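Local structure of uncharacterized protein (Helicobacter pylori, 4O5J) at residues Y66-T71 and F290-Q294; N74-T78 and L173-S177; I83-V87 and L253-V257; D158-A162 and N195-A200. The protein acts as an outer-membrane adhesin, SabA, whose extracellular domain probably binds sialic acid-bearing glycans in attachment of the bacterium to host cells. All coordinates share one frame. Residue numbers count along the deposited sequence, not the author numbering.

Overall arrangement
Following the chain from its N terminus, helix 57-76 supplies Y66-T71 for contact 1 and then, at its C-terminal end, N74-T78 for contact 2; helix 82-101 comes next and supplies I83-V87 for contact 3. Contact 4 closes the shortest loop, joining helices 146-163 and 193-209, and L173-S177 lies in the loop between those helices, so contacts 2 and 4 cross. Contacts 2 and 3 cross as well and touch through N74 and I83. Contact 4 nests inside contact 3, and contacts 2, 3 and 4 all nest inside contact 1, closed by helix 281-309. The centres of contacts 1 and 4 lie about 28 Å apart, the set tying successive parts of an elongated helical domain.

Contact 1: Y66-T71 and F290-Q294; sequences YLKSFT and FAQNQ
This is a buried helix-to-helix contact in the helical bundle of the SabA adhesion domain, joining helix 57-76 to helix 281-309 with a glutamine as the knob in a knobs-into-holes fit. Both segments are alpha-helical throughout. Their axes approach to 10.7 Å with N-to-C directions 45° apart, and the nearest CA atoms, those of L67 and A291, are 6.9 Å apart. Q294, extended with chi1 and chi2 both t, enters the hole formed by Y66, L67, F70 and T71. Its NE2 donates to L67 O at 2.9 Å with an almost straight N-H...O angle of 169°, although that carbonyl already accepts T71 N within its own helix. F70 CD2 lies 3.3 Å from Q294 CD. One turn earlier, F290 (chi1 t) brings CE2 to 3.4 Å from L67 CB and CZ to 3.4 Å from T71 OG1, while L67 CD2 meets A291 CB at 4.0 Å. Helix 343-396 packs against the same region, its Y357 meeting F70 edge-to-face. Y66 (chi1 t) reaches the buried amide through a water, which lies 2.4 Å from Y66 OH and donates to Q294 OE1 at 2.8 Å.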
loop_
_atom_site.group_PDB
_atom_site.type_symbol
_atom_site.label_atom_id
_atom_site.label_comp_id
_atom_site.label_asym_id
_atom_site.label_seq_id
_atom_site.Cartn_x
_atom_site.Cartn_y
_atom_site.Cartn_z
ATOM N N TYR A 66 7.359 -2.850 21.555
ATOM C CA TYR A 66 7.575 -2.900 20.123
ATOM C C TYR A 66 6.350 -2.325 19.354
ATOM O O TYR A 66 6.491 -1.486 18.453
ATOM C CB TYR A 66 7.857 -4.349 19.671
ATOM C CG TYR A 66 7.690 -4.425 18.179
ATOM C CD1 TYR A 66 8.714 -3.971 17.310
ATOM C CD2 TYR A 66 6.473 -4.849 17.608
ATOM C CE1 TYR A 66 8.547 -3.993 15.943
ATOM C CE2 TYR A 66 6.306 -4.884 16.230
ATOM C CZ TYR A 66 7.326 -4.445 15.407
ATOM O OH TYR A 66 7.136 -4.470 14.039
ATOM N N LEU A 67 5.152 -2.804 19.692
ATOM C CA LEU A 67 3.928 -2.357 19.070
ATOM C C LEU A 67 3.841 -0.829 19.110
ATOM O O LEU A 67 3.672 -0.159 18.054
ATOM C CB LEU A 67 2.764 -2.956 19.822
ATOM C CG LEU A 67 1.996 -4.159 19.253
ATOM C CD1 LEU A 67 2.680 -4.820 18.126
ATOM C CD2 LEU A 67 1.631 -5.163 20.319
ATOM N N LYS A 68 3.996 -0.274 20.309
ATOM C CA LYS A 68 3.883 1.184 20.522
ATOM C C LYS A 68 4.970 1.914 19.798
ATOM O O LYS A 68 4.764 2.994 19.214
ATOM C CB LYS A 68 3.968 1.561 22.007
ATOM C CG LYS A 68 2.814 1.046 22.785
ATOM C CD LYS A 68 2.996 1.313 24.280
ATOM C CE LYS A 68 1.915 2.262 24.825
ATOM N NZ LYS A 68 2.215 3.610 24.422
ATOM N N SER A 69 6.155 1.334 19.796
ATOM C CA SER A 69 7.240 2.016 19.145
ATOM C C SER A 69 6.993 2.085 17.606
ATOM O O SER A 69 7.287 3.094 16.923
ATOM C CB SER A 69 8.506 1.309 19.541
ATOM O OG SER A 69 9.540 1.875 18.822
ATOM N N PHE A 70 6.389 1.038 17.052
ATOM C CA PHE A 70 6.110 1.057 15.615
ATOM C C PHE A 70 5.046 2.127 15.355
ATOM O O PHE A 70 5.166 2.924 14.419
ATOM C CB PHE A 70 5.604 -0.296 15.157
ATOM C CG PHE A 70 5.109 -0.302 13.736
ATOM C CD1 PHE A 70 5.967 -0.660 12.705
ATOM C CD2 PHE A 70 3.802 0.072 13.433
ATOM C CE1 PHE A 70 5.517 -0.655 11.365
ATOM C CE2 PHE A 70 3.346 0.091 12.131
ATOM C CZ PHE A 70 4.201 -0.275 11.083
ATOM N N THR A 71 4.005 2.156 16.185
ATOM C CA THR A 71 2.918 3.105 15.934
ATOM C C THR A 71 3.407 4.536 16.046
ATOM O O THR A 71 2.976 5.399 15.304
ATOM C CB THR A 71 1.757 2.889 16.874
ATOM O OG1 THR A 71 1.291 1.561 16.695
ATOM C CG2 THR A 71 0.599 3.887 16.573
ATOM N N PHE A 290 -4.969 -4.097 19.309
ATOM C CA PHE A 290 -3.846 -3.266 18.897
ATOM C C PHE A 290 -2.928 -4.050 17.939
ATOM O O PHE A 290 -2.610 -3.607 16.824
ATOM C CB PHE A 290 -3.072 -2.851 20.146
ATOM C CG PHE A 290 -1.995 -1.835 19.899
ATOM C CD1 PHE A 290 -2.119 -0.901 18.882
ATOM C CD2 PHE A 290 -0.851 -1.804 20.702
ATOM C CE1 PHE A 290 -1.117 0.047 18.655
ATOM C CE2 PHE A 290 0.146 -0.850 20.477
ATOM C CZ PHE A 290 0.012 0.076 19.479
ATOM N N ALA A 291 -2.545 -5.241 18.357
ATOM C CA ALA A 291 -1.618 -6.101 17.574
ATOM C C ALA A 291 -2.248 -6.561 16.252
ATOM O O ALA A 291 -1.611 -6.434 15.199
ATOM C CB ALA A 291 -1.148 -7.283 18.436
ATOM N N GLN A 292 -3.495 -7.025 16.264
ATOM C CA GLN A 292 -4.166 -7.348 14.996
ATOM C C GLN A 292 -4.161 -6.188 14.065
ATOM O O GLN A 292 -3.798 -6.331 12.873
ATOM C CB GLN A 292 -5.592 -7.763 15.237
ATOM C CG GLN A 292 -5.681 -9.093 15.927
ATOM C CD GLN A 292 -7.103 -9.413 16.350
ATOM O OE1 GLN A 292 -7.893 -9.939 15.579
ATOM N NE2 GLN A 292 -7.426 -9.105 17.573
ATOM N N ASN A 293 -4.525 -5.008 14.577
ATOM C CA ASN A 293 -4.629 -3.811 13.696
ATOM C C ASN A 293 -3.294 -3.478 13.078
ATOM O O ASN A 293 -3.230 -3.138 11.889
ATOM C CB ASN A 293 -5.148 -2.554 14.444
ATOM C CG ASN A 293 -6.604 -2.660 14.796
ATOM O OD1 ASN A 293 -7.353 -3.408 14.185
ATOM N ND2 ASN A 293 -7.007 -1.913 15.779
ATOM N N GLN A 294 -2.225 -3.561 13.877
ATOM C CA GLN A 294 -0.920 -3.214 13.380
ATOM C C GLN A 294 -0.473 -4.269 12.333
ATOM O O GLN A 294 0.201 -3.920 11.370
ATOM C CB GLN A 294 0.103 -3.142 14.500
ATOM C CG GLN A 294 1.432 -2.572 14.023
ATOM C CD GLN A 294 2.331 -2.220 15.211
ATOM O OE1 GLN A 294 3.352 -2.904 15.495
ATOM N NE2 GLN A 294 1.945 -1.153 15.945
HETATM O O HOH W 1 4.908 -3.721 13.365
#

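Contact 2: N74-T78 and L173-S177; sequences NYNST and LCALS
In this loop-to-helix-end contact of the helical SabA adhesion domain, L173-S177, braced by the C174-C179 disulfide, packs on the C-terminal turn of helix 57-76 and the residues after it. N74-N76 are helical; S77 leaves helical phi/psi (-97/157), and T78 follows at -120/11. Opposite them the loop is extended through A175 (-54/166), then turns at L176 and S177 (-63/-22 and -70/-14). Nearest CA atoms pair Y75 with L176 at 5.0 Å and T78 with A175 at 5.3 Å. The t rotamer of Y75 (chi2 78°) lays one ring face over S177 CA and L176 C; its CE2 is 3.3 Å from S177 CB, and H264 of helix 241-268 also stacks on this ring. L176, with an off-well chi1 of -94°, places CB 4.3 Å from Y75 CD1 and CD2 3.9 Å from N74 O. N74 (t) uses OD1 to accept I83 N, linking this helix end to the next helix. N76 (m) sets OD1 3.4 Å from S177 CB, while T78 (p) brings CG2 to 3.8 Å from A175 CB. S177 N makes a weak hydrogen bond to Y75 O (2.9 Å, 123°). One water accepts from L176 N at 2.9 Å, with N74 O and S77 O each 2.8 Å from it; another donates to N76 O and lies 2.9 Å from S177 OG, whose chi1 is p.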
loop_
_atom_site.group_PDB
_atom_site.type_symbol
_atom_site.label_atom_id
_atom_site.label_comp_id
_atom_site.label_asym_id
_atom_site.label_seq_id
_atom_site.Cartn_x
_atom_site.Cartn_y
_atom_site.Cartn_z
ATOM N N ASN A 74 5.247 5.272 12.808
ATOM C CA ASN A 74 4.306 5.239 11.684
ATOM C C ASN A 74 3.447 6.491 11.653
ATOM O O ASN A 74 3.213 7.041 10.611
ATOM C CB ASN A 74 3.408 3.987 11.770
ATOM C CG ASN A 74 2.677 3.730 10.475
ATOM O OD1 ASN A 74 3.272 3.816 9.365
ATOM N ND2 ASN A 74 1.386 3.442 10.583
ATOM N N TYR A 75 2.983 6.912 12.829
ATOM C CA TYR A 75 2.075 8.043 12.967
ATOM C C TYR A 75 2.768 9.402 12.892
ATOM O O TYR A 75 2.227 10.337 12.305
ATOM C CB TYR A 75 1.343 7.900 14.274
ATOM C CG TYR A 75 0.217 8.881 14.482
ATOM C CD1 TYR A 75 -1.023 8.703 13.848
ATOM C CD2 TYR A 75 0.388 9.963 15.337
ATOM C CE1 TYR A 75 -2.043 9.605 14.019
ATOM C CE2 TYR A 75 -0.631 10.882 15.548
ATOM C CZ TYR A 75 -1.841 10.688 14.894
ATOM O OH TYR A 75 -2.849 11.578 15.096
ATOM N N ASN A 76 3.963 9.508 13.462
ATOM C CA ASN A 76 4.610 10.801 13.648
ATOM C C ASN A 76 5.741 11.134 12.706
ATOM O O ASN A 76 6.051 12.281 12.542
ATOM C CB ASN A 76 5.125 10.906 15.081
ATOM C CG ASN A 76 4.014 10.911 16.057
ATOM O OD1 ASN A 76 2.971 11.501 15.818
ATOM N ND2 ASN A 76 4.197 10.216 17.145
ATOM N N SER A 77 6.356 10.143 12.080
ATOM C CA SER A 77 7.555 10.387 11.297
ATOM C C SER A 77 7.283 10.558 9.806
ATOM O O SER A 77 6.266 10.125 9.307
ATOM C CB SER A 77 8.552 9.245 11.490
ATOM O OG SER A 77 9.777 9.517 10.815
ATOM N N THR A 78 8.199 11.226 9.108
ATOM C CA THR A 78 8.117 11.293 7.670
ATOM C C THR A 78 9.360 10.673 7.112
ATOM O O THR A 78 9.646 10.835 5.933
ATOM C CB THR A 78 8.009 12.734 7.139
ATOM O OG1 THR A 78 9.129 13.464 7.619
ATOM C CG2 THR A 78 6.729 13.425 7.633
ATOM N N LEU A 173 4.210 16.998 2.040
ATOM C CA LEU A 173 3.316 16.094 2.779
ATOM C C LEU A 173 3.645 15.979 4.266
ATOM O O LEU A 173 4.786 15.734 4.604
ATOM C CB LEU A 173 3.303 14.707 2.167
ATOM C CG LEU A 173 2.750 14.622 0.755
ATOM C CD1 LEU A 173 3.022 13.235 0.244
ATOM C CD2 LEU A 173 1.267 14.903 0.735
ATOM N N CYS A 174 2.644 16.111 5.144
ATOM C CA CYS A 174 2.830 16.009 6.618
ATOM C C CYS A 174 2.794 14.574 7.062
ATOM O O CYS A 174 2.160 13.757 6.392
ATOM C CB CYS A 174 1.685 16.749 7.362
ATOM S SG CYS A 174 1.600 18.399 6.722
ATOM N N ALA A 175 3.415 14.281 8.223
ATOM C CA ALA A 175 3.252 12.999 8.869
ATOM C C ALA A 175 1.757 12.696 9.071
ATOM O O ALA A 175 0.933 13.586 8.965
ATOM C CB ALA A 175 4.004 12.960 10.203
ATOM N N LEU A 176 1.416 11.449 9.385
ATOM C CA LEU A 176 0.034 11.064 9.542
ATOM C C LEU A 176 -0.597 11.830 10.709
ATOM O O LEU A 176 -1.804 11.949 10.770
ATOM C CB LEU A 176 -0.093 9.574 9.782
ATOM C CG LEU A 176 -0.349 8.691 8.521
ATOM C CD1 LEU A 176 0.608 9.007 7.396
ATOM C CD2 LEU A 176 -0.318 7.187 8.848
ATOM N N SER A 177 0.211 12.336 11.634
ATOM C CA SER A 177 -0.286 13.104 12.780
ATOM C C SER A 177 -0.825 14.470 12.409
ATOM O O SER A 177 -1.487 15.118 13.202
ATOM C CB SER A 177 0.797 13.264 13.826
ATOM O OG SER A 177 1.863 14.023 13.316
HETATM O O HOH W 2 3.560 9.475 9.334
HETATM O O HOH W 3 4.660 14.329 14.060
#

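Contact 3: I83-V87 and L253-V257; sequences IFNAV and LQQAV
I83-V87 of helix 82-101 and L253-V257 of helix 241-268 run roughly antiparallel, with directions 154° apart and a closest axis approach of 10.5 Å. The CA pairs I83-V257 and V87-L253, both at 7.0 Å, fix the register. I83 (chi1 m, chi2 m) points toward the partner and makes three apolar contacts: CG2 to V257 CG2 at 3.9 Å, CG2 to L253 CD1 at 4.3 Å and CD1 to A256 CB at 4.1 Å. One turn on, A86 CB meets L253 CD1 at 3.9 Å, and A86 O lies 3.8 Å from L253 CD2. V87 (t) then places CG2 4.0 Å from L253 CG and 4.4 Å from V257 CG2. L253 (chi1 t, chi2 p) thus contacts all three residues. No hydrogen bond crosses, and all six touching residues are buried. With helix 281-309 packing on I83 and L253 and helix 193-209 on V87 and V257, this is the apolar packing typical of an antiparallel helix pair inside an alpha-helical bundle.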
loop_
_atom_site.group_PDB
_atom_site.type_symbol
_atom_site.label_atom_id
_atom_site.label_comp_id
_atom_site.label_asym_id
_atom_site.label_seq_id
_atom_site.Cartn_x
_atom_site.Cartn_y
_atom_site.Cartn_z
ATOM N N ILE A 83 3.868 3.557 6.342
ATOM C CA ILE A 83 2.690 4.057 5.615
ATOM C C ILE A 83 2.978 5.396 4.926
ATOM O O ILE A 83 2.482 5.653 3.824
ATOM C CB ILE A 83 1.461 4.158 6.531
ATOM C CG1 ILE A 83 1.065 2.769 7.035
ATOM C CG2 ILE A 83 0.265 4.812 5.810
ATOM C CD1 ILE A 83 0.935 1.746 5.866
ATOM N N PHE A 84 3.801 6.244 5.520
ATOM C CA PHE A 84 4.080 7.524 4.895
ATOM C C PHE A 84 4.880 7.263 3.636
ATOM O O PHE A 84 4.645 7.866 2.568
ATOM C CB PHE A 84 4.890 8.440 5.826
ATOM C CG PHE A 84 5.223 9.767 5.209
ATOM C CD1 PHE A 84 4.329 10.855 5.306
ATOM C CD2 PHE A 84 6.420 9.942 4.511
ATOM C CE1 PHE A 84 4.639 12.088 4.705
ATOM C CE2 PHE A 84 6.746 11.156 3.923
ATOM C CZ PHE A 84 5.851 12.245 4.028
ATOM N N ASN A 85 5.858 6.368 3.749
ATOM C CA ASN A 85 6.670 5.993 2.612
ATOM C C ASN A 85 5.769 5.367 1.495
ATOM O O ASN A 85 5.954 5.632 0.303
ATOM C CB ASN A 85 7.783 5.043 2.996
ATOM C CG ASN A 85 8.469 4.508 1.731
ATOM O OD1 ASN A 85 9.278 5.196 1.086
ATOM N ND2 ASN A 85 8.070 3.295 1.302
ATOM N N ALA A 86 4.803 4.540 1.899
ATOM C CA ALA A 86 3.873 3.952 0.935
ATOM C C ALA A 86 3.107 5.087 0.221
ATOM O O ALA A 86 2.938 5.072 -1.004
ATOM C CB ALA A 86 2.915 3.011 1.643
ATOM N N VAL A 87 2.618 6.075 0.989
ATOM C CA VAL A 87 1.941 7.203 0.392
ATOM C C VAL A 87 2.821 7.914 -0.644
ATOM O O VAL A 87 2.353 8.242 -1.739
ATOM C CB VAL A 87 1.495 8.230 1.470
ATOM C CG1 VAL A 87 0.960 9.490 0.825
ATOM C CG2 VAL A 87 0.453 7.607 2.392
ATOM N N LEU A 253 -4.589 2.298 0.516
ATOM C CA LEU A 253 -3.748 3.174 1.309
ATOM C C LEU A 253 -4.637 4.080 2.247
ATOM O O LEU A 253 -4.325 4.256 3.420
ATOM C CB LEU A 253 -2.896 3.994 0.387
ATOM C CG LEU A 253 -1.626 4.521 0.951
ATOM C CD1 LEU A 253 -0.930 3.550 1.845
ATOM C CD2 LEU A 253 -0.759 4.823 -0.232
ATOM N N GLN A 254 -5.770 4.587 1.737
ATOM C CA GLN A 254 -6.705 5.367 2.571
ATOM C C GLN A 254 -7.142 4.548 3.740
ATOM O O GLN A 254 -7.192 5.037 4.883
ATOM C CB GLN A 254 -7.931 5.864 1.827
ATOM C CG GLN A 254 -7.589 6.885 0.763
ATOM C CD GLN A 254 -8.732 7.168 -0.228
ATOM O OE1 GLN A 254 -9.312 6.223 -0.807
ATOM N NE2 GLN A 254 -9.068 8.467 -0.437
ATOM N N GLN A 255 -7.389 3.265 3.475
ATOM C CA GLN A 255 -7.815 2.367 4.523
ATOM C C GLN A 255 -6.677 2.198 5.549
ATOM O O GLN A 255 -6.883 2.275 6.768
ATOM C CB GLN A 255 -8.250 1.061 3.893
ATOM C CG GLN A 255 -8.959 0.177 4.836
ATOM C CD GLN A 255 -10.139 0.861 5.393
ATOM O OE1 GLN A 255 -10.783 1.596 4.642
ATOM N NE2 GLN A 255 -10.444 0.664 6.724
ATOM N N ALA A 256 -5.461 2.042 5.047
ATOM C CA ALA A 256 -4.284 1.889 5.904
ATOM C C ALA A 256 -4.064 3.150 6.787
ATOM O O ALA A 256 -3.699 3.048 7.961
ATOM C CB ALA A 256 -3.058 1.638 5.035
ATOM N N VAL A 257 -4.254 4.331 6.198
ATOM C CA VAL A 257 -4.050 5.581 6.917
ATOM C C VAL A 257 -5.038 5.705 8.088
ATOM O O VAL A 257 -4.645 5.932 9.252
ATOM C CB VAL A 257 -4.197 6.779 5.985
ATOM C CG1 VAL A 257 -4.400 8.045 6.813
ATOM C CG2 VAL A 257 -2.997 6.895 5.052
#

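Contact 4: D158-A162 and N195-A200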
loop_
_atom_site.group_PDB
_atom_site.type_symbol
_atom_site.label_atom_id
_atom_site.label_comp_id
_atom_site.label_asym_id
_atom_site.label_seq_id
_atom_site.Cartn_x
_atom_site.Cartn_y
_atom_site.Cartn_z
ATOM N N ASP A 158 -3.003 20.258 -8.510
ATOM C CA ASP A 158 -3.247 20.267 -7.058
ATOM C C ASP A 158 -2.454 19.134 -6.377
ATOM O O ASP A 158 -1.858 19.310 -5.305
ATOM C CB ASP A 158 -4.741 20.130 -6.738
ATOM C CG ASP A 158 -5.532 21.365 -7.136
ATOM O OD1 ASP A 158 -6.788 21.304 -7.222
ATOM O OD2 ASP A 158 -4.888 22.418 -7.399
ATOM N N LEU A 159 -2.471 17.955 -6.989
ATOM C CA LEU A 159 -1.769 16.805 -6.418
ATOM C C LEU A 159 -0.261 17.087 -6.418
ATOM O O LEU A 159 0.430 16.821 -5.413
ATOM C CB LEU A 159 -2.082 15.519 -7.208
ATOM C CG LEU A 159 -1.459 14.246 -6.684
ATOM C CD1 LEU A 159 -1.826 14.022 -5.212
ATOM C CD2 LEU A 159 -1.916 13.082 -7.579
ATOM N N GLN A 160 0.266 17.602 -7.520
ATOM C CA GLN A 160 1.677 17.985 -7.545
ATOM C C GLN A 160 2.029 18.981 -6.412
ATOM O O GLN A 160 3.052 18.825 -5.717
ATOM C CB GLN A 160 2.017 18.577 -8.917
ATOM C CG GLN A 160 3.417 19.201 -9.019
ATOM C CD GLN A 160 4.476 18.166 -8.902
ATOM O OE1 GLN A 160 5.136 18.030 -7.861
ATOM N NE2 GLN A 160 4.608 17.397 -9.912
ATOM N N ALA A 161 1.200 20.023 -6.220
ATOM C CA ALA A 161 1.472 20.981 -5.136
ATOM C C ALA A 161 1.403 20.308 -3.747
ATOM O O ALA A 161 2.162 20.662 -2.836
ATOM C CB ALA A 161 0.513 22.194 -5.194
ATOM N N ALA A 162 0.464 19.359 -3.575
ATOM C CA ALA A 162 0.329 18.668 -2.290
ATOM C C ALA A 162 1.622 17.924 -1.957
ATOM O O ALA A 162 2.049 17.865 -0.813
ATOM C CB ALA A 162 -0.842 17.705 -2.321
ATOM N N ASN A 195 -5.440 14.483 2.135
ATOM C CA ASN A 195 -5.751 15.456 1.060
ATOM C C ASN A 195 -5.108 14.964 -0.249
ATOM O O ASN A 195 -5.737 14.954 -1.289
ATOM C CB ASN A 195 -5.167 16.821 1.446
ATOM C CG ASN A 195 -5.308 17.828 0.356
ATOM O OD1 ASN A 195 -6.408 18.023 -0.120
ATOM N ND2 ASN A 195 -4.217 18.414 -0.105
ATOM N N ALA A 196 -3.862 14.513 -0.177
ATOM C CA ALA A 196 -3.170 14.029 -1.392
ATOM C C ALA A 196 -3.882 12.765 -1.936
ATOM O O ALA A 196 -4.167 12.691 -3.151
ATOM C CB ALA A 196 -1.719 13.767 -1.075
ATOM N N LEU A 197 -4.194 11.807 -1.063
ATOM C CA LEU A 197 -4.880 10.585 -1.503
ATOM C C LEU A 197 -6.218 10.925 -2.144
ATOM O O LEU A 197 -6.616 10.339 -3.158
ATOM C CB LEU A 197 -5.054 9.583 -0.384
ATOM C CG LEU A 197 -3.701 9.020 0.072
ATOM C CD1 LEU A 197 -3.897 8.167 1.294
ATOM C CD2 LEU A 197 -3.050 8.216 -1.061
ATOM N N ASN A 198 -6.931 11.911 -1.559
ATOM C CA ASN A 198 -8.214 12.304 -2.107
ATOM C C ASN A 198 -8.081 12.931 -3.529
ATOM O O ASN A 198 -8.875 12.660 -4.407
ATOM C CB ASN A 198 -8.874 13.317 -1.141
ATOM C CG ASN A 198 -10.172 13.837 -1.711
ATOM O OD1 ASN A 198 -10.229 14.924 -2.199
ATOM N ND2 ASN A 198 -11.173 13.031 -1.716
ATOM N N LEU A 199 -7.072 13.773 -3.727
ATOM C CA LEU A 199 -6.864 14.361 -5.027
ATOM C C LEU A 199 -6.493 13.238 -6.031
ATOM O O LEU A 199 -7.001 13.202 -7.161
ATOM C CB LEU A 199 -5.775 15.429 -4.958
ATOM C CG LEU A 199 -6.172 16.718 -4.231
ATOM C CD1 LEU A 199 -4.932 17.564 -3.934
ATOM C CD2 LEU A 199 -7.189 17.506 -5.031
ATOM N N ALA A 200 -5.613 12.334 -5.615
ATOM C CA ALA A 200 -5.190 11.191 -6.448
ATOM C C ALA A 200 -6.429 10.369 -6.836
ATOM O O ALA A 200 -6.621 10.066 -8.021
ATOM C CB ALA A 200 -4.201 10.291 -5.700
#
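Two helices joined by a 29-residue loop (164-192) meet here: segments D158-A162 of helix 146-163 and N195-A200 of helix 193-209 run almost antiparallel, 157° between their directions, with segment axes approaching to 9.3 Å. CA pairs L159-L199 at 5.8 Å and A162-A196 at 5.9 Å set the register, and the small alanines at the interface are consistent with this close spacing. N195 (chi1 t) comes first; its ND2 lies 4.1 Å from A162 CB, but its hydrogen-bond partner is S191 OG in the preceding loop. A196 follows, its CB 4.2 Å from A162 CB and 4.1 Å from L159 CD1, which also approaches A196 O at 3.4 Å. L199 (chi1 m, chi2 t) points toward the other helix: CD1 is 3.8 Å from D158 O and from D158 CB, 3.9 Å from L159 N and 4.4 Å from A162 CB, while L199 CB lies 4.2 Å from L159 CD1. The carboxylate of D158 has its own partner, a salt bridge to K154. A200 closes the segment, its CA 3.9 Å and its CB 4.1 Å from L159 CD2. No hydrogen bond joins the segments. Around them, L159 and A196 also pack on I91 of helix 82-101, while L197 and A200 contact helix 241-268, so helix 193-209 touches three other helices here.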